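Local structure of hypothetical protein ST1444 (Sulfolobus tokodaii, 2EO0) at residues G125-L128 with E129-V132. The protein probably acts as a magnesium-dependent endonuclease that resolves Holliday junctions by introducing paired nicks in opposing strands of four-way DNA junctions. Residues are numbered along the deposited sequence; the frame is centred on the assembly and turned at random.
Sequences GMEL and EDLV
Asp130 reaches back across the first turn of its helix to grip Glu127, the N-cap residue: OD2 of Asp130 takes the backbone N-H of Glu127 at 2.8 Å, through the lone pair turned away from OD1 and with an N-H...O angle of 159°. The first torsion of Asp130 sets CG opposite its own carbonyl carbon (chi1 -56°), which brings OD2 within bonding distance of the N-H of Glu127. This is one half of a capping box; the Glu127 side chain does not return the bond but leads away, its like-charged OE2 stopping 4.6 Å from Asp130 OD2. With an alanine here the Glu127 amide is likely to lose this acceptor, and the N-cap residue would be held less firmly.

In the backbone, helical bonding begins at once, with Leu131 N 2.8 Å from Glu127 O and Val132 N 2.8 Å from Leu128 O; Asp130 N adds a weak bond to Glu127 O.

The apolar contacts lie beside the cap. Met126 CB sits 3.3 Å from Asp130 CB, the two side chains running past each other in opposite senses. Met126 and Leu131 occupy the positions of a hydrophobic staple, though the methionine methyl is modelled too close to its neighbours to be trusted.

Met126 hydrogen-bonds through its backbone to Phe101, whose side chain also meets Met126 and Leu131, so the start of helix 128-143 is tied to strand 98-103 of the mixed sheet.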
# COMPACT_ATOMS: atom_id res chain seq x y z
N GLY A 125 2.03 18.79 -16.32
CA GLY A 125 1.67 17.50 -15.77
C GLY A 125 0.20 17.49 -15.37
O GLY A 125 -0.54 18.41 -15.71
N MET A 126 -0.23 16.47 -14.65
CA MET A 126 -1.63 16.42 -14.26
C MET A 126 -1.90 16.93 -12.87
O MET A 126 -1.00 17.00 -12.04
CB MET A 126 -2.17 14.99 -14.42
CG MET A 126 -1.69 13.97 -13.43
SD MET A 126 -1.54 12.33 -14.23
CE MET A 126 -3.12 11.62 -14.05
N GLU A 127 -3.14 17.33 -12.63
CA GLU A 127 -3.53 17.80 -11.31
C GLU A 127 -4.10 16.61 -10.59
O GLU A 127 -4.25 15.54 -11.17
CB GLU A 127 -4.56 18.90 -11.40
CG GLU A 127 -4.08 20.10 -12.15
CD GLU A 127 -4.99 21.28 -11.96
OE1 GLU A 127 -5.06 21.78 -10.80
OE2 GLU A 127 -5.64 21.68 -12.95
N LEU A 128 -4.41 16.80 -9.32
CA LEU A 128 -4.94 15.72 -8.51
C LEU A 128 -6.12 15.04 -9.19
O LEU A 128 -6.14 13.81 -9.36
CB LEU A 128 -5.35 16.27 -7.14
CG LEU A 128 -5.51 15.29 -5.97
CD1 LEU A 128 -4.60 14.08 -6.11
CD2 LEU A 128 -5.20 16.05 -4.72
N GLU A 129 -7.08 15.85 -9.62
CA GLU A 129 -8.26 15.34 -10.28
C GLU A 129 -7.92 14.53 -11.51
O GLU A 129 -8.64 13.60 -11.86
CB GLU A 129 -9.17 16.49 -10.65
CG GLU A 129 -10.62 16.20 -10.32
CD GLU A 129 -10.83 15.90 -8.84
OE1 GLU A 129 -10.66 16.83 -8.00
OE2 GLU A 129 -11.16 14.72 -8.53
N ASP A 130 -6.82 14.86 -12.18
CA ASP A 130 -6.42 14.10 -13.36
C ASP A 130 -5.77 12.81 -12.90
O ASP A 130 -5.96 11.75 -13.51
CB ASP A 130 -5.43 14.90 -14.22
CG ASP A 130 -5.97 16.26 -14.63
OD1 ASP A 130 -6.95 16.30 -15.39
OD2 ASP A 130 -5.42 17.28 -14.17
N LEU A 131 -5.00 12.90 -11.82
CA LEU A 131 -4.35 11.71 -11.31
C LEU A 131 -5.44 10.73 -10.99
O LEU A 131 -5.36 9.56 -11.34
CB LEU A 131 -3.55 12.00 -10.04
CG LEU A 131 -2.82 10.77 -9.49
CD1 LEU A 131 -1.92 10.16 -10.57
CD2 LEU A 131 -1.99 11.15 -8.29
N VAL A 132 -6.48 11.24 -10.34
CA VAL A 132 -7.61 10.44 -9.94
C VAL A 132 -8.32 9.82 -11.14
O VAL A 132 -8.56 8.62 -11.14
CB VAL A 132 -8.61 11.27 -9.10
CG1 VAL A 132 -9.88 10.50 -8.86
CG2 VAL A 132 -7.96 11.62 -7.78